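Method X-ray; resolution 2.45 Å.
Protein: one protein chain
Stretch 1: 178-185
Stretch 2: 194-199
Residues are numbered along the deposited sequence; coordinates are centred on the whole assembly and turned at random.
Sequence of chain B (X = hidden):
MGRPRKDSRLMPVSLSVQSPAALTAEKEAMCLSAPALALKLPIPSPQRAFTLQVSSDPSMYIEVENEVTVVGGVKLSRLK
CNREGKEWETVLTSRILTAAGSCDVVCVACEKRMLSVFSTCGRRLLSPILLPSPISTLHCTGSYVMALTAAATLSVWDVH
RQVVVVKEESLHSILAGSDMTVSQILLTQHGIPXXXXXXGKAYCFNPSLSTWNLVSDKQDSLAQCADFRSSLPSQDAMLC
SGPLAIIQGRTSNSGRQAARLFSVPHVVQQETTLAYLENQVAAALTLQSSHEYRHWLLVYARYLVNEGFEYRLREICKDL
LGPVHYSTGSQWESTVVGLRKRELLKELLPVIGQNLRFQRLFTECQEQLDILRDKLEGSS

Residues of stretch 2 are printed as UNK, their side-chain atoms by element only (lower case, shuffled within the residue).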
# COMPACT_ATOMS: atom_id res chain seq x y z
N SER B 178 -0.44 1.31 -28.97
CA SER B 178 -1.58 2.15 -29.32
C SER B 178 -1.20 3.05 -30.49
O SER B 178 -0.13 2.94 -31.08
CB SER B 178 -2.02 2.98 -28.11
OG SER B 178 -1.14 4.08 -27.91
N ASP B 179 -2.08 4.00 -30.82
CA ASP B 179 -1.77 5.02 -31.82
C ASP B 179 -1.30 6.34 -31.18
O ASP B 179 -1.49 7.42 -31.75
CB ASP B 179 -2.99 5.23 -32.72
CG ASP B 179 -4.13 5.89 -31.99
OD1 ASP B 179 -4.11 5.86 -30.73
OD2 ASP B 179 -5.05 6.41 -32.67
N MET B 180 -0.65 6.25 -30.02
CA MET B 180 -0.13 7.37 -29.23
C MET B 180 -1.22 8.26 -28.63
O MET B 180 -0.91 9.37 -28.23
CB MET B 180 0.81 8.31 -30.01
CG MET B 180 1.61 7.79 -31.21
SD MET B 180 1.75 9.05 -32.53
CE MET B 180 2.41 10.52 -31.70
N THR B 181 -2.48 7.85 -28.61
CA THR B 181 -3.53 8.72 -28.09
C THR B 181 -4.42 7.94 -27.14
O THR B 181 -4.34 6.72 -27.03
CB THR B 181 -4.42 9.36 -29.18
OG1 THR B 181 -5.25 8.36 -29.77
CG2 THR B 181 -3.61 10.07 -30.25
N VAL B 182 -5.23 8.70 -26.41
CA VAL B 182 -6.29 8.19 -25.55
C VAL B 182 -7.51 9.04 -25.83
O VAL B 182 -7.51 10.24 -25.53
CB VAL B 182 -5.93 8.25 -24.06
CG1 VAL B 182 -7.15 7.85 -23.21
CG2 VAL B 182 -4.72 7.37 -23.75
N SER B 183 -8.56 8.41 -26.36
CA SER B 183 -9.72 9.14 -26.87
C SER B 183 -10.48 9.79 -25.74
O SER B 183 -10.89 10.96 -25.84
CB SER B 183 -10.66 8.21 -27.65
OG SER B 183 -9.93 7.25 -28.40
N GLN B 184 -10.72 9.05 -24.66
CA GLN B 184 -11.42 9.62 -23.52
C GLN B 184 -10.77 9.17 -22.22
O GLN B 184 -10.20 8.08 -22.14
CB GLN B 184 -12.92 9.26 -23.49
CG GLN B 184 -13.77 10.00 -24.53
CD GLN B 184 -13.98 9.21 -25.81
OE1 GLN B 184 -14.07 7.98 -25.79
NE2 GLN B 184 -14.07 9.91 -26.94
N ILE B 185 -10.88 10.03 -21.21
CA ILE B 185 -10.36 9.80 -19.87
C ILE B 185 -11.48 10.09 -18.89
O ILE B 185 -11.99 11.21 -18.84
CB ILE B 185 -9.15 10.68 -19.57
CG1 ILE B 185 -7.93 10.22 -20.38
CG2 ILE B 185 -8.83 10.63 -18.08
CD1 ILE B 185 -6.65 10.97 -20.06
N UNK B 194 -10.19 5.64 -15.90
CA UNK B 194 -10.54 4.85 -17.07
C UNK B 194 -9.95 5.54 -18.30
O UNK B 194 -10.11 6.76 -18.48
c UNK B 194 -12.64 4.18 -15.90
c UNK B 194 -12.41 3.78 -18.34
c UNK B 194 -12.07 4.70 -17.21
N UNK B 195 -9.26 4.76 -19.13
CA UNK B 195 -8.66 5.19 -20.39
C UNK B 195 -9.38 4.45 -21.51
O UNK B 195 -9.28 3.22 -21.63
c UNK B 195 -6.46 5.32 -19.12
c UNK B 195 -7.17 4.88 -20.39
s UNK B 195 -5.84 7.02 -19.21
c UNK B 195 -6.71 7.77 -17.85
N UNK B 196 -10.13 5.20 -22.31
CA UNK B 196 -10.81 4.67 -23.49
C UNK B 196 -9.94 4.98 -24.71
O UNK B 196 -9.81 6.15 -25.10
n UNK B 196 -13.21 4.23 -25.55
c UNK B 196 -12.20 5.28 -23.64
c UNK B 196 -13.19 4.31 -24.25
o UNK B 196 -13.86 3.60 -23.56
N UNK B 197 -9.34 3.94 -25.28
CA UNK B 197 -8.44 4.02 -26.42
C UNK B 197 -9.22 3.97 -27.75
O UNK B 197 -10.34 3.46 -27.84
c UNK B 197 -6.55 2.69 -25.15
c UNK B 197 -5.89 3.98 -24.74
c UNK B 197 -5.49 1.61 -25.39
c UNK B 197 -7.42 2.88 -26.40
N UNK B 198 -8.57 4.50 -28.79
CA UNK B 198 -9.22 4.58 -30.10
C UNK B 198 -9.44 3.21 -30.73
O UNK B 198 -10.34 3.07 -31.56
c UNK B 198 -8.41 5.47 -31.04
o UNK B 198 -7.19 4.84 -31.39
N UNK B 199 -8.67 2.20 -30.34
CA UNK B 199 -8.89 0.86 -30.87
C UNK B 199 -10.09 0.15 -30.24
O UNK B 199 -10.31 -1.03 -30.51
o UNK B 199 -6.51 -1.30 -29.05
o UNK B 199 -8.00 0.15 -28.33
c UNK B 199 -7.37 -0.42 -29.26
c UNK B 199 -7.61 0.02 -30.70

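Position 194 carries three side-chain carbons, one bonded to the backbone and bearing the other two, so the side chain branches at its first atom. None of them touches stretch 1; contact is made by the backbone, whose O accepts a CA-H...O approach from Ile185 CA at 3.4 Å. A short chain of carbons forked at CB is valine. Val194 is buried, and its beta-branched shape is well suited to the extended backbone of a strand.

Position 195 has three carbons and a sulfur in an unbranched row, with the sulfur third and a carbon at the end. That terminal carbon lies 3.6 Å from Ile185 CG2, while CB is 4.1 Å from Val182 CG1. A thioether in an unbranched chain identifies methionine. Met195 and Ile185 form a non-hydrogen-bonded antiparallel pair, with both side chains on the same face of the sheet, and the long, flexible chain of Met195 lets its CE reach the isoleucine.

At position 196 two carbons lead to one oxygen and one nitrogen, a planar fork lying beside the side chain of Gln184. The elements make this an amide, and the length makes it asparagine rather than glutamine. Asn196 pairs with Gln184, and the two amide side chains share the other face of the sheet, which suits polar groups because Gln184 is exposed and Asn196 partly so. The backbone does the firm bonding: Asn196 N donates to Gln184 O at 2.9 Å, and Gln184 N donates to Asn196 O at 3.1 Å, both nearly straight.

Position 197 shows four carbons, forked at the second, and no heteroatom. One terminal carbon approaches Val182 CG2 to 3.7 Å and the backbone O of Thr181 to 3.9 Å. The fork one atom beyond CB means leucine. The CA-to-CB bond of Leu197 points away from stretch 1, yet the end of the side chain comes nearer, and CD2 is the atom that meets Val182. A buried site beside valine suits a wholly apolar residue.

Position 198 has one carbon and one oxygen, the latter 2.9 Å from Asp179 OD2. This is serine. The CA-to-CB bond of Ser198 points toward stretch 1, and its OG donates a weak hydrogen bond to that OD2; a short hydroxyl suits this exposed site, where a carboxylate lies close by.

Position 199 has two carbons, the second bearing two oxygens, and none touches stretch 1: a short carboxylate, hence aspartate. A charged group suits this exposed loop position, where Asp199 OD1 is hydrogen-bonded to a residue just outside the stretch.

The contact is thus a short antiparallel pairing that gives way to side-chain contacts. At its centre Asn196 O accepts from both Gln184 N and, weakly, Ser183 N at 2.9 Å. Val182 packs against Met195 and Leu197, Ile185 against Met195, and the weak Ser198–Asp179 hydrogen bond links the loops beyond the strands. Together the stretches bury 486 Å².

Stretch 2, residues 194-199: VMNLSD
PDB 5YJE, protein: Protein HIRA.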